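Local coordinates for O-ureido-L-serine synthase (Streptomyces lavendulae, PDB 3X44) that catalyses the addition of hydroxyurea to O-acetyl-L-serine, giving O-ureido-L-serine for D-cycloserine biosynthesis, with pyridoxal 5'-phosphate as cofactor, at the interface of chains A and B. Numbering follows the deposited sequence. Chains: chain A/B, O-ureido-L-serine synthase.

The interface of chains A and B. Residues chain A 161, 187-188, 191-192; chain B 161, 187-188, 191-192.
Helix 180-192 of chain A packs against helix 180-192 of chain B, and A:Met188 and A:Val191 meet their own counterparts B:Met188 and B:Val191 about a two-fold axis; the leucine of helix 147-164 borders the patch, more closely in chain A than in chain B. The protein is a type II PLP enzyme of the cysteine synthase/cystathionine beta-synthase family and forms a homotetramer, of which this helix pair makes a small apolar part, with no N or O of one chain within bonding reach of the other. The two methionine side chains meet at a slant and touch through their terminal methyls, with A:Met188 CE 3.3 Å from B:Met188 CE, tight for two carbons. Each methionine is bent at both chi2 and chi3 (-41° and -75° in chain A), which turns its methyl toward the partner's methionine. The backbone carbonyl oxygen B:Met188 O is also nearby, 3.8 Å from A:Met188 CE. Beside the methyl pair, the thioether sulfurs lie against valine: A:Met188 SD is 3.7 Å from B:Val191 CG1, and the twin contact of B:Met188 SD with A:Val191 CG1 is closely similar. The two valines run antiparallel alongside each other, meeting through the other methyl branch at 3.4 Å between A:Val191 CG2 and B:Val191 CG2, again a close fit. With CG1 anti to the backbone N (chi1 -176° in A:Val191), each valine turns one methyl to the partner's sulfur and the other to the partner valine. A:Ala192 CB borders the methionine pair, 3.8 Å from B:Met188 CE. A:Leu161 meets the same methionine tip to tip, A:Leu161 CD1 lying 3.9 Å from B:Met188 CE.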
ATOM      1  N   LEU A 161       1.556  -4.986 -14.674  1.00 20.28           N
ATOM      2  CA  LEU A 161       0.408  -4.493 -15.424  1.00 18.77           C
ATOM      3  C   LEU A 161      -0.359  -3.397 -14.694  1.00 20.75           C
ATOM      4  O   LEU A 161      -0.827  -2.441 -15.321  1.00 19.29           O
ATOM      5  CB  LEU A 161      -0.534  -5.644 -15.761  1.00 18.06           C
ATOM      6  CG  LEU A 161      -0.008  -6.614 -16.825  1.00 17.06           C
ATOM      7  CD1 LEU A 161      -0.830  -7.899 -16.803  1.00 16.24           C
ATOM      8  CD2 LEU A 161      -0.078  -5.943 -18.198  1.00 16.95           C
ATOM      9  N   GLN A 187       3.631 -14.625 -20.522  1.00 21.49           N
ATOM     10  CA  GLN A 187       2.323 -15.156 -20.885  1.00 21.35           C
ATOM     11  C   GLN A 187       1.158 -14.226 -20.558  1.00 21.18           C
ATOM     12  O   GLN A 187       0.161 -14.195 -21.285  1.00 17.20           O
ATOM     13  CB  GLN A 187       2.114 -16.509 -20.212  1.00 19.96           C
ATOM     14  CG  GLN A 187       2.827 -17.645 -20.924  1.00 21.64           C
ATOM     15  CD  GLN A 187       2.660 -18.969 -20.222  1.00 20.25           C
ATOM     16  OE1 GLN A 187       2.267 -19.023 -19.058  1.00 24.35           O
ATOM     17  NE2 GLN A 187       2.957 -20.051 -20.928  1.00 21.96           N
ATOM     18  N   MET A 188       1.279 -13.471 -19.469  1.00 20.96           N
ATOM     19  CA  MET A 188       0.224 -12.545 -19.082  1.00 20.94           C
ATOM     20  C   MET A 188       0.327 -11.309 -19.973  1.00 21.46           C
ATOM     21  O   MET A 188      -0.684 -10.707 -20.339  1.00 17.12           O
ATOM     22  CB  MET A 188       0.363 -12.165 -17.604  1.00 19.02           C
ATOM     23  CG  MET A 188       0.155 -13.343 -16.648  1.00 22.19           C
ATOM     24  SD  MET A 188      -1.213 -14.454 -17.108  1.00 22.96           S
ATOM     25  CE  MET A 188      -2.592 -13.472 -16.633  1.00 23.69           C
ATOM     26  N   VAL A 191      -1.494 -11.822 -23.291  1.00 20.20           N
ATOM     27  CA  VAL A 191      -2.938 -11.635 -23.282  1.00 22.33           C
ATOM     28  C   VAL A 191      -3.379 -10.182 -23.110  1.00 20.18           C
ATOM     29  O   VAL A 191      -4.251  -9.694 -23.836  1.00 20.61           O
ATOM     30  CB  VAL A 191      -3.584 -12.482 -22.163  1.00 22.56           C
ATOM     31  CG1 VAL A 191      -5.100 -12.369 -22.220  1.00 24.26           C
ATOM     32  CG2 VAL A 191      -3.142 -13.930 -22.299  1.00 26.44           C
ATOM     33  N   ALA A 192      -2.770  -9.481 -22.165  1.00 19.78           N
ATOM     34  CA  ALA A 192      -3.163  -8.097 -21.897  1.00 20.58           C
ATOM     35  C   ALA A 192      -2.467  -7.016 -22.733  1.00 20.95           C
ATOM     36  O   ALA A 192      -3.112  -6.053 -23.145  1.00 21.59           O
ATOM     37  CB  ALA A 192      -2.994  -7.795 -20.397  1.00 19.61           C
TER
ATOM     38  N   LEU B 161      -5.947 -11.449  -8.871  1.00 21.04           N
ATOM     39  CA  LEU B 161      -4.893 -12.453  -8.934  1.00 17.15           C
ATOM     40  C   LEU B 161      -3.844 -12.264  -7.842  1.00 19.06           C
ATOM     41  O   LEU B 161      -3.412 -13.237  -7.223  1.00 16.44           O
ATOM     42  CB  LEU B 161      -4.230 -12.447 -10.319  1.00 16.95           C
ATOM     43  CG  LEU B 161      -5.122 -12.931 -11.480  1.00 16.96           C
ATOM     44  CD1 LEU B 161      -4.439 -12.689 -12.825  1.00 14.93           C
ATOM     45  CD2 LEU B 161      -5.430 -14.418 -11.307  1.00 14.62           C
ATOM     46  N   GLN B 187     -10.605 -13.292 -19.122  1.00 21.73           N
ATOM     47  CA  GLN B 187      -9.525 -13.603 -20.045  1.00 20.26           C
ATOM     48  C   GLN B 187      -8.195 -13.795 -19.324  1.00 19.86           C
ATOM     49  O   GLN B 187      -7.345 -14.568 -19.768  1.00 18.99           O
ATOM     50  CB  GLN B 187      -9.403 -12.505 -21.099  1.00 21.85           C
ATOM     51  CG  GLN B 187     -10.237 -12.767 -22.348  1.00 17.37           C
ATOM     52  CD  GLN B 187     -10.164 -11.625 -23.341  1.00 19.27           C
ATOM     53  OE1 GLN B 187      -9.634 -10.560 -23.034  1.00 17.55           O
ATOM     54  NE2 GLN B 187     -10.698 -11.841 -24.537  1.00 20.77           N
ATOM     55  N   MET B 188      -8.014 -13.099 -18.206  1.00 19.21           N
ATOM     56  CA  MET B 188      -6.784 -13.230 -17.439  1.00 18.37           C
ATOM     57  C   MET B 188      -6.877 -14.478 -16.559  1.00 16.77           C
ATOM     58  O   MET B 188      -5.905 -15.216 -16.400  1.00 19.00           O
ATOM     59  CB  MET B 188      -6.560 -11.985 -16.577  1.00 16.74           C
ATOM     60  CG  MET B 188      -6.224 -10.707 -17.369  1.00 19.14           C
ATOM     61  SD  MET B 188      -4.979 -10.864 -18.711  1.00 22.54           S
ATOM     62  CE  MET B 188      -3.476 -10.557 -17.839  1.00 19.01           C
ATOM     63  N   VAL B 191      -5.946 -17.694 -18.347  1.00 24.11           N
ATOM     64  CA  VAL B 191      -4.522 -17.992 -18.448  1.00 25.78           C
ATOM     65  C   VAL B 191      -3.852 -18.321 -17.119  1.00 25.73           C
ATOM     66  O   VAL B 191      -3.158 -19.330 -17.001  1.00 26.63           O
ATOM     67  CB  VAL B 191      -3.755 -16.817 -19.098  1.00 25.80           C
ATOM     68  CG1 VAL B 191      -2.309 -17.201 -19.339  1.00 27.22           C
ATOM     69  CG2 VAL B 191      -4.426 -16.424 -20.406  1.00 30.49           C
ATOM     70  N   ALA B 192      -4.066 -17.472 -16.119  1.00 25.94           N
ATOM     71  CA  ALA B 192      -3.449 -17.646 -14.804  1.00 24.71           C
ATOM     72  C   ALA B 192      -4.058 -18.730 -13.909  1.00 26.17           C
ATOM     73  O   ALA B 192      -3.327 -19.466 -13.241  1.00 23.41           O
ATOM     74  CB  ALA B 192      -3.443 -16.300 -14.058  1.00 22.06           C
TER